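Local coordinates for protein separin (Saccharomyces cerevisiae, PDB 5U1T) that cleaves the cohesin subunit MCD1/SCC1 as a caspase-like cysteine protease at the onset of anaphase and is held inactive by securin through most of the cell cycle, at residues Ile355-Ile359 / Val397-Ala401; Ser522-Arg526 / Leu538-Leu543. Numbering follows the deposited sequence.

Both contacts belong to the helical part of separin. Contact 1 comes first along the chain and closes before contact 2 opens. It joins helices 342-357 and 388-404. Contact 2 joins helix 523-533 to the short helix 540-543. Their centres lie about 52 Å apart and their nearest atoms about 33 Å apart, so they do not touch. They also share no helix. Contact 1 is buried and partly covered by securin, the inhibitory partner. Contact 2 is partly buried, and securin does not reach it. Together they sample two separate helix junctions of one elongated helical array, both away from the probable catalytic site.

Contact 1 (Ile355-Ile359 / Val397-Ala401); sequences INSNI and VLFNA
Ile355-Ile359 and Val397-Ala401 meet where one helix ends beside the C-terminal half of another. Residues 355-357 are the last turn of helix 342-357. Asn358 leaves helical angles (phi/psi -115/27), and Asn358 N still bonds Ile355 O at 3.0 Å. Residues 397-401 are regular helix, with Ala401 N to Val397 O at 3.0 Å. The register sets Asn356 CA 5.7 Å from Val397 CA and Ile359 CA 6.3 Å from Ala401 CA.

Side-chain conformations decide the fit. Asn356 takes chi1 t and chi2 29°. Its CA-CB bond runs sideways, but its amide end reaches across. Asn400 takes chi1 m and chi2 -21°, and its CA-CB bond points toward 355-359. Asn400 ND2 donates to Asn356 OD1 at 3.1 Å, with an N-H...O angle of 154°. Asn400 OD1 is bonded to the backbone of securin.

Ile359, chi1 m and chi2 t, fills the space beside this amide pair. Ile359 CD1 lies 3.6 Å from Asn400 CB and 4.2 Å from Val397 CG1. Ile359 CG2 lies 4.2 Å from Ala401 CB. Val397, chi1 t, places CG1 4.0 Å from Ile355 CG2 and CG2 3.9 Å from Asn356 CB. Ile355 is also m, t. The result is apolar helix packing bordered by one amide-amide hydrogen bond, and 241 Å² is buried.

The contact belongs to the all-helical array. Helix 365-384 packs on Ile355 and Val397, and helix 408-425 on Ala401. Securin packs apolar side chains on Asn356, Val397 and Asn400.

Contact 2 (Ser522-Arg526 / Leu538-Leu543); sequences SQLSR and LDPLEL
The guanidinium of Arg526 lies with one face over a leucine methyl: Arg526 CZ is 3.4 Å from Leu538 CD2. Its charge has no salt bridge across the contact. Glu542 OE1 is 4.5 Å from Arg526 NH2 and well out of the guanidinium plane, so only the charges are near.

Ser522 is the N-cap of helix 523-533, and Arg526 N bonds Ser522 O at 3.0 Å. Leu538 and Asp539 are extended (phi/psi -85/130 and -67/132), then residues 540-543 form a helical turn. Asp539 (chi1 t) and Glu542 (chi1 p) make a capping box. Glu542 N donates to Asp539 OD1 at 3.2 Å, and Asp539 N makes a weak bond to Glu542 OE1 at 3.3 Å.

The register sets Gln523 CA 6.8 Å from Leu543 CA and Arg526 CA 8.0 Å from Leu538 CA. Gln523 is folded, with chi1 and chi2 both m. Gln523 OE1 lies 3.7 Å from Leu538 CD1 and 3.8 Å from Leu543 CA, and Gln523 NE2 3.5 Å from Glu542 OE2. The CA-CB bond of Leu538 (m, t) points toward 522-526. No hydrogen bond crosses, and 253 Å² is buried.

After helix 523-533 the chain folds back, so that Leu538 of the connection and the short helix 540-543 lie against its first turn. Helix 557-572 packs on Leu538 through Tyr564 and on Leu524 through Ile560. Its Arg561 bonds Leu543 O.

Contact 1 (Ile355-Ile359 / Val397-Ala401)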
loop_
_atom_site.group_PDB
_atom_site.type_symbol
_atom_site.label_atom_id
_atom_site.label_comp_id
_atom_site.label_asym_id
_atom_site.label_seq_id
_atom_site.Cartn_x
_atom_site.Cartn_y
_atom_site.Cartn_z
ATOM N N ILE A 355 23.280 43.630 -35.764
ATOM C CA ILE A 355 24.232 42.539 -35.709
ATOM C C ILE A 355 23.517 41.205 -35.730
ATOM O O ILE A 355 23.818 40.331 -36.542
ATOM C CB ILE A 355 25.080 42.602 -34.453
ATOM C CG1 ILE A 355 25.853 43.910 -34.377
ATOM C CG2 ILE A 355 26.035 41.464 -34.431
ATOM C CD1 ILE A 355 26.418 44.129 -32.994
ATOM N N ASN A 356 22.563 41.058 -34.824
ATOM C CA ASN A 356 21.825 39.810 -34.697
ATOM C C ASN A 356 21.181 39.371 -36.014
ATOM O O ASN A 356 21.201 38.191 -36.380
ATOM C CB ASN A 356 20.756 39.950 -33.620
ATOM C CG ASN A 356 20.120 38.628 -33.275
ATOM O OD1 ASN A 356 20.756 37.582 -33.385
ATOM N ND2 ASN A 356 18.857 38.660 -32.866
ATOM N N SER A 357 20.634 40.342 -36.734
ATOM C CA SER A 357 19.895 40.068 -37.957
ATOM C C SER A 357 20.796 39.602 -39.087
ATOM O O SER A 357 20.341 38.939 -40.019
ATOM C CB SER A 357 19.132 41.315 -38.392
ATOM O OG SER A 357 18.421 41.864 -37.298
ATOM N N ASN A 358 22.073 39.951 -39.006
ATOM C CA ASN A 358 22.995 39.631 -40.080
ATOM C C ASN A 358 24.081 38.650 -39.681
ATOM O O ASN A 358 25.164 38.657 -40.257
ATOM C CB ASN A 358 23.641 40.905 -40.609
ATOM C CG ASN A 358 22.733 41.672 -41.544
ATOM O OD1 ASN A 358 22.725 42.903 -41.555
ATOM N ND2 ASN A 358 21.959 40.944 -42.340
ATOM N N ILE A 359 23.801 37.803 -38.701
ATOM C CA ILE A 359 24.785 36.806 -38.311
ATOM C C ILE A 359 25.018 35.816 -39.447
ATOM O O ILE A 359 26.163 35.516 -39.800
ATOM C CB ILE A 359 24.358 36.047 -37.064
ATOM C CG1 ILE A 359 24.146 37.019 -35.906
ATOM C CG2 ILE A 359 25.404 35.019 -36.702
ATOM C CD1 ILE A 359 23.577 36.370 -34.676
ATOM N N VAL A 397 23.129 37.282 -28.640
ATOM C CA VAL A 397 23.735 37.387 -29.962
ATOM C C VAL A 397 24.961 36.481 -30.059
ATOM O O VAL A 397 25.146 35.784 -31.054
ATOM C CB VAL A 397 24.100 38.846 -30.294
ATOM C CG1 VAL A 397 24.877 38.936 -31.610
ATOM C CG2 VAL A 397 22.833 39.672 -30.371
ATOM N N LEU A 398 25.774 36.466 -29.011
ATOM C CA LEU A 398 26.913 35.560 -28.950
ATOM C C LEU A 398 26.456 34.115 -29.101
ATOM O O LEU A 398 27.061 33.347 -29.854
ATOM C CB LEU A 398 27.687 35.738 -27.638
ATOM C CG LEU A 398 28.662 36.915 -27.547
ATOM C CD1 LEU A 398 29.141 37.077 -26.127
ATOM C CD2 LEU A 398 29.827 36.689 -28.485
ATOM N N PHE A 399 25.384 33.749 -28.402
ATOM C CA PHE A 399 24.893 32.382 -28.471
ATOM C C PHE A 399 24.453 32.005 -29.876
ATOM O O PHE A 399 24.684 30.887 -30.337
ATOM C CB PHE A 399 23.726 32.160 -27.522
ATOM C CG PHE A 399 23.022 30.864 -27.764
ATOM C CD1 PHE A 399 23.590 29.668 -27.348
ATOM C CD2 PHE A 399 21.814 30.828 -28.441
ATOM C CE1 PHE A 399 22.954 28.454 -27.585
ATOM C CE2 PHE A 399 21.176 29.624 -28.680
ATOM C CZ PHE A 399 21.750 28.434 -28.253
ATOM N N ASN A 400 23.801 32.947 -30.545
ATOM C CA ASN A 400 23.294 32.715 -31.888
ATOM C C ASN A 400 24.409 32.549 -32.907
ATOM O O ASN A 400 24.308 31.731 -33.821
ATOM C CB ASN A 400 22.379 33.859 -32.317
ATOM C CG ASN A 400 21.100 33.921 -31.507
ATOM O OD1 ASN A 400 20.670 32.935 -30.895
ATOM N ND2 ASN A 400 20.476 35.092 -31.509
ATOM N N ALA A 401 25.465 33.337 -32.755
ATOM C CA ALA A 401 26.656 33.132 -33.555
ATOM C C ALA A 401 27.199 31.726 -33.288
ATOM O O ALA A 401 27.544 31.010 -34.228
ATOM C CB ALA A 401 27.705 34.194 -33.252
#

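Contact 2 (Ser522-Arg526 / Leu538-Leu543)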
loop_
_atom_site.group_PDB
_atom_site.type_symbol
_atom_site.label_atom_id
_atom_site.label_comp_id
_atom_site.label_asym_id
_atom_site.label_seq_id
_atom_site.Cartn_x
_atom_site.Cartn_y
_atom_site.Cartn_z
ATOM N N SER A 522 34.390 14.922 3.904
ATOM C CA SER A 522 34.058 14.980 5.324
ATOM C C SER A 522 32.838 14.094 5.625
ATOM O O SER A 522 31.997 13.899 4.744
ATOM C CB SER A 522 33.772 16.410 5.718
ATOM O OG SER A 522 32.768 16.895 4.856
ATOM N N GLN A 523 32.738 13.575 6.852
ATOM C CA GLN A 523 31.626 12.695 7.224
ATOM C C GLN A 523 30.266 13.261 6.840
ATOM O O GLN A 523 29.457 12.553 6.248
ATOM C CB GLN A 523 31.627 12.390 8.727
ATOM C CG GLN A 523 32.677 11.377 9.195
ATOM C CD GLN A 523 32.449 9.952 8.670
ATOM O OE1 GLN A 523 31.458 9.296 9.022
ATOM N NE2 GLN A 523 33.376 9.465 7.831
ATOM N N LEU A 524 30.015 14.531 7.155
ATOM C CA LEU A 524 28.692 15.120 6.927
ATOM C C LEU A 524 28.357 15.213 5.447
ATOM O O LEU A 524 27.186 15.224 5.080
ATOM C CB LEU A 524 28.580 16.511 7.556
ATOM C CG LEU A 524 28.273 16.614 9.053
ATOM C CD1 LEU A 524 28.322 18.053 9.494
ATOM C CD2 LEU A 524 26.927 16.003 9.400
ATOM N N SER A 525 29.389 15.300 4.604
ATOM C CA SER A 525 29.192 15.341 3.165
ATOM C C SER A 525 28.867 13.940 2.653
ATOM O O SER A 525 28.033 13.762 1.769
ATOM C CB SER A 525 30.430 15.906 2.462
ATOM O OG SER A 525 30.628 17.257 2.825
ATOM N N ARG A 526 29.538 12.948 3.223
ATOM C CA ARG A 526 29.273 11.563 2.891
ATOM C C ARG A 526 27.892 11.146 3.367
ATOM O O ARG A 526 27.239 10.331 2.719
ATOM C CB ARG A 526 30.333 10.664 3.498
ATOM C CG ARG A 526 31.719 11.060 3.104
ATOM C CD ARG A 526 32.707 10.101 3.675
ATOM N NE ARG A 526 32.445 8.766 3.171
ATOM C CZ ARG A 526 33.036 7.667 3.626
ATOM N NH1 ARG A 526 32.722 6.492 3.092
ATOM N NH2 ARG A 526 33.930 7.739 4.608
ATOM N N LEU A 538 28.977 4.066 5.976
ATOM C CA LEU A 538 29.667 4.733 7.076
ATOM C C LEU A 538 29.690 3.863 8.320
ATOM O O LEU A 538 28.670 3.346 8.726
ATOM C CB LEU A 538 29.009 6.069 7.395
ATOM C CG LEU A 538 28.949 7.087 6.257
ATOM C CD1 LEU A 538 28.575 8.465 6.779
ATOM C CD2 LEU A 538 30.288 7.145 5.524
ATOM N N ASP A 539 30.853 3.692 8.926
ATOM C CA ASP A 539 30.914 2.947 10.167
ATOM C C ASP A 539 30.187 3.717 11.276
ATOM O O ASP A 539 30.402 4.914 11.451
ATOM C CB ASP A 539 32.361 2.665 10.565
ATOM C CG ASP A 539 32.454 1.828 11.826
ATOM O OD1 ASP A 539 32.370 2.415 12.922
ATOM O OD2 ASP A 539 32.577 0.583 11.736
ATOM N N PRO A 540 29.311 3.036 12.026
ATOM C CA PRO A 540 28.533 3.695 13.083
ATOM C C PRO A 540 29.414 4.333 14.151
ATOM O O PRO A 540 29.196 5.473 14.564
ATOM C CB PRO A 540 27.719 2.552 13.685
ATOM C CG PRO A 540 28.486 1.314 13.333
ATOM C CD PRO A 540 29.075 1.586 11.983
ATOM N N LEU A 541 30.414 3.593 14.595
ATOM C CA LEU A 541 31.286 4.081 15.641
ATOM C C LEU A 541 32.011 5.355 15.206
ATOM O O LEU A 541 32.262 6.255 16.020
ATOM C CB LEU A 541 32.298 3.007 16.022
ATOM C CG LEU A 541 32.739 3.077 17.471
ATOM C CD1 LEU A 541 31.518 2.823 18.316
ATOM C CD2 LEU A 541 33.839 2.067 17.759
ATOM N N GLU A 542 32.356 5.430 13.921
ATOM C CA GLU A 542 33.114 6.567 13.429
ATOM C C GLU A 542 32.200 7.762 13.205
ATOM O O GLU A 542 32.634 8.882 13.406
ATOM C CB GLU A 542 33.886 6.227 12.140
ATOM C CG GLU A 542 33.051 6.162 10.855
ATOM C CD GLU A 542 33.909 6.234 9.593
ATOM O OE1 GLU A 542 33.513 5.650 8.536
ATOM O OE2 GLU A 542 34.979 6.889 9.672
ATOM N N LEU A 543 30.940 7.549 12.828
ATOM C CA LEU A 543 30.086 8.689 12.478
ATOM C C LEU A 543 29.918 9.599 13.693
ATOM O O LEU A 543 29.850 10.826 13.558
ATOM C CB LEU A 543 28.714 8.241 11.932
ATOM C CG LEU A 543 27.557 7.856 12.878
ATOM C CD1 LEU A 543 26.737 9.063 13.379
ATOM C CD2 LEU A 543 26.630 6.787 12.241
#